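Local coordinates for type I site-specific restriction-modification system, R (Restriction) subunit (Vibrio vulnificus, PDB 3H1T), which is a putative restriction (HsdR) subunit of a type I restriction enzyme, probably hydrolysing ATP to drive DNA translocation before cleavage, at residues G231-D243 with K273-I285. Numbering follows the deposited sequence.
Sequences GDYRKPRILFLAD and KSREIYFAIYQSI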
loop_
_atom_site.group_PDB
_atom_site.type_symbol
_atom_site.label_atom_id
_atom_site.label_comp_id
_atom_site.label_asym_id
_atom_site.label_seq_id
_atom_site.Cartn_x
_atom_site.Cartn_y
_atom_site.Cartn_z
ATOM N N GLY A 231 28.683 6.346 -13.624
ATOM C CA GLY A 231 29.114 5.031 -14.067
ATOM C C GLY A 231 30.520 4.578 -13.719
ATOM O O GLY A 231 31.107 3.752 -14.421
ATOM N N ASP A 232 31.084 5.115 -12.648
ATOM C CA ASP A 232 32.393 4.661 -12.224
ATOM C C ASP A 232 32.128 3.626 -11.133
ATOM O O ASP A 232 31.043 3.030 -11.075
ATOM C CB ASP A 232 33.223 5.819 -11.673
ATOM C CG ASP A 232 32.405 7.075 -11.474
ATOM O OD1 ASP A 232 32.069 7.731 -12.485
ATOM O OD2 ASP A 232 32.087 7.403 -10.308
ATOM N N TYR A 233 33.091 3.431 -10.243
ATOM C CA TYR A 233 32.911 2.455 -9.181
ATOM C C TYR A 233 32.295 2.973 -7.875
ATOM O O TYR A 233 31.800 2.176 -7.071
ATOM C CB TYR A 233 34.242 1.731 -8.894
ATOM C CG TYR A 233 34.641 0.808 -10.031
ATOM C CD1 TYR A 233 33.734 -0.136 -10.536
ATOM C CD2 TYR A 233 35.900 0.897 -10.633
ATOM C CE1 TYR A 233 34.071 -0.964 -11.613
ATOM C CE2 TYR A 233 36.248 0.066 -11.717
ATOM C CZ TYR A 233 35.323 -0.858 -12.200
ATOM O OH TYR A 233 35.625 -1.643 -13.293
ATOM N N ARG A 234 32.280 4.289 -7.676
ATOM C CA ARG A 234 31.732 4.878 -6.448
ATOM C C ARG A 234 30.332 4.410 -6.072
ATOM O O ARG A 234 29.514 4.093 -6.942
ATOM C CB ARG A 234 31.695 6.425 -6.541
ATOM C CG ARG A 234 32.983 7.183 -6.169
ATOM C CD ARG A 234 33.885 6.417 -5.206
ATOM N NE ARG A 234 34.478 5.277 -5.895
ATOM C CZ ARG A 234 35.717 4.844 -5.703
ATOM N NH1 ARG A 234 36.507 5.460 -4.832
ATOM N NH2 ARG A 234 36.169 3.800 -6.392
ATOM N N LYS A 235 30.068 4.355 -4.768
ATOM C CA LYS A 235 28.748 4.009 -4.265
ATOM C C LYS A 235 27.864 5.185 -4.675
ATOM O O LYS A 235 28.342 6.299 -4.922
ATOM C CB LYS A 235 28.750 3.892 -2.739
ATOM C CG LYS A 235 29.463 2.685 -2.193
ATOM C CD LYS A 235 28.605 1.429 -2.305
ATOM C CE LYS A 235 29.241 0.262 -1.568
ATOM N NZ LYS A 235 28.544 -1.025 -1.868
ATOM N N PRO A 236 26.553 4.954 -4.755
ATOM C CA PRO A 236 25.679 6.062 -5.134
ATOM C C PRO A 236 25.328 6.904 -3.903
ATOM O O PRO A 236 25.480 6.456 -2.765
ATOM C CB PRO A 236 24.467 5.340 -5.712
ATOM C CG PRO A 236 24.371 4.149 -4.820
ATOM C CD PRO A 236 25.813 3.676 -4.775
ATOM N N ARG A 237 24.869 8.131 -4.115
ATOM C CA ARG A 237 24.471 8.956 -2.980
ATOM C C ARG A 237 22.953 9.044 -3.115
ATOM O O ARG A 237 22.434 9.418 -4.182
ATOM C CB ARG A 237 25.127 10.329 -3.059
ATOM C CG ARG A 237 25.649 10.848 -1.714
ATOM C CD ARG A 237 27.057 11.387 -1.901
ATOM N NE ARG A 237 27.260 11.847 -3.276
ATOM C CZ ARG A 237 28.397 12.365 -3.730
ATOM N NH1 ARG A 237 29.436 12.495 -2.905
ATOM N NH2 ARG A 237 28.505 12.727 -5.007
ATOM N N ILE A 238 22.248 8.706 -2.035
ATOM C CA ILE A 238 20.792 8.654 -2.034
ATOM C C ILE A 238 20.145 9.449 -0.906
ATOM O O ILE A 238 20.502 9.281 0.265
ATOM C CB ILE A 238 20.317 7.176 -1.900
ATOM C CG1 ILE A 238 21.175 6.279 -2.793
ATOM C CG2 ILE A 238 18.851 7.047 -2.294
ATOM C CD1 ILE A 238 21.153 6.692 -4.246
ATOM N N LEU A 239 19.164 10.278 -1.261
ATOM C CA LEU A 239 18.425 11.087 -0.293
ATOM C C LEU A 239 16.967 10.623 -0.165
ATOM O O LEU A 239 16.230 10.605 -1.148
ATOM C CB LEU A 239 18.436 12.565 -0.721
ATOM C CG LEU A 239 17.588 13.530 0.114
ATOM C CD1 LEU A 239 18.037 13.503 1.566
ATOM C CD2 LEU A 239 17.734 14.922 -0.459
ATOM N N PHE A 240 16.560 10.249 1.042
ATOM C CA PHE A 240 15.186 9.832 1.295
ATOM C C PHE A 240 14.531 11.019 2.010
ATOM O O PHE A 240 15.056 11.499 3.009
ATOM C CB PHE A 240 15.163 8.590 2.198
ATOM C CG PHE A 240 13.776 8.166 2.630
ATOM C CD1 PHE A 240 12.982 7.376 1.803
ATOM C CD2 PHE A 240 13.267 8.557 3.874
ATOM C CE1 PHE A 240 11.702 6.975 2.201
ATOM C CE2 PHE A 240 11.985 8.165 4.286
ATOM C CZ PHE A 240 11.201 7.372 3.447
ATOM N N LEU A 241 13.403 11.497 1.484
ATOM C CA LEU A 241 12.678 12.631 2.058
ATOM C C LEU A 241 11.266 12.205 2.441
ATOM O O LEU A 241 10.557 11.598 1.641
ATOM C CB LEU A 241 12.515 13.771 1.039
ATOM C CG LEU A 241 13.571 14.427 0.142
ATOM C CD1 LEU A 241 12.808 15.297 -0.840
ATOM C CD2 LEU A 241 14.571 15.275 0.913
ATOM N N ALA A 242 10.847 12.544 3.648
ATOM C CA ALA A 242 9.513 12.228 4.106
ATOM C C ALA A 242 9.163 13.358 5.055
ATOM O O ALA A 242 9.701 14.469 4.938
ATOM C CB ALA A 242 9.546 10.887 4.851
ATOM N N ASP A 243 8.232 13.096 5.966
ATOM C CA ASP A 243 7.866 14.065 7.000
ATOM C C ASP A 243 7.332 13.305 8.211
ATOM O O ASP A 243 7.793 13.497 9.332
ATOM C CB ASP A 243 6.809 15.069 6.530
ATOM C CG ASP A 243 6.484 16.100 7.609
ATOM O OD1 ASP A 243 6.071 15.719 8.731
ATOM O OD2 ASP A 243 6.659 17.302 7.313
ATOM N N LYS A 273 28.854 16.233 4.011
ATOM C CA LYS A 273 29.047 15.743 2.639
ATOM C C LYS A 273 29.987 14.542 2.549
ATOM O O LYS A 273 30.693 14.372 1.550
ATOM C CB LYS A 273 29.590 16.850 1.715
ATOM C CG LYS A 273 30.152 18.081 2.419
ATOM C CD LYS A 273 31.529 18.492 1.874
ATOM C CE LYS A 273 31.512 18.673 0.354
ATOM N NZ LYS A 273 30.406 19.575 -0.053
ATOM N N SER A 274 29.992 13.700 3.576
ATOM C CA SER A 274 30.858 12.529 3.552
ATOM C C SER A 274 30.104 11.190 3.576
ATOM O O SER A 274 30.667 10.159 3.197
ATOM C CB SER A 274 31.862 12.592 4.710
ATOM O OG SER A 274 31.231 12.340 5.950
ATOM N N ARG A 275 28.842 11.202 4.011
ATOM C CA ARG A 275 28.038 9.974 4.068
ATOM C C ARG A 275 27.516 9.521 2.693
ATOM O O ARG A 275 27.854 10.124 1.669
ATOM C CB ARG A 275 26.863 10.157 5.043
ATOM C CG ARG A 275 27.273 10.128 6.510
ATOM C CD ARG A 275 27.332 8.696 7.035
ATOM N NE ARG A 275 27.910 8.593 8.378
ATOM C CZ ARG A 275 29.214 8.671 8.634
ATOM N NH1 ARG A 275 30.074 8.856 7.637
ATOM N NH2 ARG A 275 29.664 8.556 9.881
ATOM N N GLU A 276 26.698 8.463 2.671
ATOM C CA GLU A 276 26.150 7.929 1.410
ATOM C C GLU A 276 24.621 7.854 1.348
ATOM O O GLU A 276 24.024 8.112 0.301
ATOM C CB GLU A 276 26.707 6.536 1.133
ATOM C CG GLU A 276 28.085 6.303 1.713
ATOM C CD GLU A 276 28.878 5.313 0.899
ATOM O OE1 GLU A 276 28.572 5.203 -0.307
ATOM O OE2 GLU A 276 29.803 4.669 1.447
ATOM N N ILE A 277 23.988 7.469 2.450
ATOM C CA ILE A 277 22.530 7.390 2.494
ATOM C C ILE A 277 21.961 8.437 3.448
ATOM O O ILE A 277 22.123 8.332 4.668
ATOM C CB ILE A 277 22.048 5.977 2.938
ATOM C CG1 ILE A 277 22.082 5.013 1.746
ATOM C CG2 ILE A 277 20.636 6.051 3.500
ATOM C CD1 ILE A 277 23.482 4.691 1.243
ATOM N N TYR A 278 21.279 9.431 2.881
ATOM C CA TYR A 278 20.695 10.528 3.659
ATOM C C TYR A 278 19.179 10.512 3.868
ATOM O O TYR A 278 18.423 10.078 2.995
ATOM C CB TYR A 278 21.059 11.866 3.020
ATOM C CG TYR A 278 22.542 12.127 2.947
ATOM C CD1 TYR A 278 23.338 11.482 2.002
ATOM C CD2 TYR A 278 23.148 13.041 3.808
ATOM C CE1 TYR A 278 24.702 11.750 1.909
ATOM C CE2 TYR A 278 24.515 13.312 3.730
ATOM C CZ TYR A 278 25.284 12.669 2.776
ATOM O OH TYR A 278 26.628 12.966 2.679
ATOM N N PHE A 279 18.750 11.002 5.028
ATOM C CA PHE A 279 17.333 11.087 5.367
ATOM C C PHE A 279 17.083 12.541 5.746
ATOM O O PHE A 279 17.953 13.188 6.326
ATOM C CB PHE A 279 16.995 10.199 6.568
ATOM C CG PHE A 279 17.414 8.763 6.410
ATOM C CD1 PHE A 279 18.705 8.357 6.740
ATOM C CD2 PHE A 279 16.511 7.813 5.939
ATOM C CE1 PHE A 279 19.093 7.014 6.610
ATOM C CE2 PHE A 279 16.880 6.472 5.802
ATOM C CZ PHE A 279 18.177 6.068 6.138
ATOM N N ALA A 280 15.910 13.065 5.420
ATOM C CA ALA A 280 15.597 14.447 5.751
ATOM C C ALA A 280 14.101 14.732 5.749
ATOM O O ALA A 280 13.351 14.216 4.917
ATOM C CB ALA A 280 16.312 15.390 4.768
ATOM N N ILE A 281 13.669 15.530 6.714
ATOM C CA ILE A 281 12.276 15.928 6.827
ATOM C C ILE A 281 12.232 17.339 6.253
ATOM O O ILE A 281 13.159 18.117 6.461
ATOM C CB ILE A 281 11.823 15.919 8.313
ATOM C CG1 ILE A 281 11.203 14.560 8.666
ATOM C CG2 ILE A 281 10.802 17.022 8.569
ATOM C CD1 ILE A 281 12.174 13.385 8.596
ATOM N N TYR A 282 11.175 17.674 5.522
ATOM C CA TYR A 282 11.069 19.001 4.912
ATOM C C TYR A 282 11.436 20.152 5.864
ATOM O O TYR A 282 12.133 21.088 5.472
ATOM C CB TYR A 282 9.655 19.213 4.354
ATOM C CG TYR A 282 9.255 18.211 3.281
ATOM C CD1 TYR A 282 9.893 18.187 2.031
ATOM C CD2 TYR A 282 8.231 17.285 3.511
ATOM C CE1 TYR A 282 9.519 17.262 1.038
ATOM C CE2 TYR A 282 7.851 16.361 2.528
ATOM C CZ TYR A 282 8.498 16.354 1.295
ATOM O OH TYR A 282 8.132 15.451 0.313
ATOM N N GLN A 283 10.979 20.077 7.110
ATOM C CA GLN A 283 11.249 21.103 8.116
ATOM C C GLN A 283 12.753 21.295 8.348
ATOM O O GLN A 283 13.203 22.381 8.718
ATOM C CB GLN A 283 10.576 20.714 9.443
ATOM C CG GLN A 283 10.141 21.881 10.318
ATOM C CD GLN A 283 10.049 21.509 11.794
ATOM O OE1 GLN A 283 10.005 20.327 12.145
ATOM N NE2 GLN A 283 10.014 22.518 12.665
ATOM N N SER A 284 13.528 20.237 8.122
ATOM C CA SER A 284 14.975 20.269 8.330
ATOM C C SER A 284 15.766 20.630 7.074
ATOM O O SER A 284 16.923 21.042 7.157
ATOM C CB SER A 284 15.461 18.910 8.845
ATOM O OG SER A 284 14.370 18.086 9.220
ATOM N N ILE A 285 15.143 20.472 5.915
ATOM C CA ILE A 285 15.798 20.771 4.650
ATOM C C ILE A 285 14.890 21.675 3.812
ATOM O O ILE A 285 15.271 22.778 3.423
ATOM C CB ILE A 285 16.057 19.471 3.869
ATOM C CG1 ILE A 285 16.888 19.743 2.610
ATOM C CG2 ILE A 285 14.728 18.856 3.481
ATOM C CD1 ILE A 285 18.354 20.005 2.878
HETATM O O HOH W 1 8.212 19.304 7.649
#
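L239 leans across to Y278 on one face of a pair of parallel strands, 238-242 and 277-281. Its CG lies anti to the backbone N (chi1 174°), which swings CD1 over the neighbouring strand to lie 3.7 Å from CB of Y278 and 4.1 Å from CB of A280. A280 suits this place: its lone methyl leaves a hollow between the larger Y278 and Y282, and the branched ends of two leucines fill it, L239 with CD1 and L241 with CD2. A chi1 of -49° in L241 turns its methyls toward the second strand's end, CD1 to the ring of Y282 and CD2 on to I285. The Y282 ring comes round to this side beside the carbonyl of A242, whose O lies 3.5 Å from CD2. R237 and Y278 lend each other apolar surface, Y278 CE1 being 3.9 Å from R237 CG; farther out, the guanidinium bonds F302 O and the phenol bonds V272 O.

From the other face I238, F240 and A242 project beside I277, F279 and I281. Among these pairs the side chains meet at the two phenylalanines: the rings touch at one corner, F240 CD2 at the edge of F279, 3.9 Å from its CD2, and do not stack. CG1 of I281 packs against D243 O.

Between the faces runs regular parallel bonding: I238 bonds E276 O and Y278 N, either side of I277, and F240 bonds Y278 O and A280 N, either side of F279. A242 N closes the series on A280 O.

These are inner strands of the seven-stranded parallel sheet of a P-loop NTPase-type domain. Strand 305-308 flanks 238-242 and strand 263-265 flanks 277-281, while helix 211-224 packs on the face of I277 and F240 through W223 and A215.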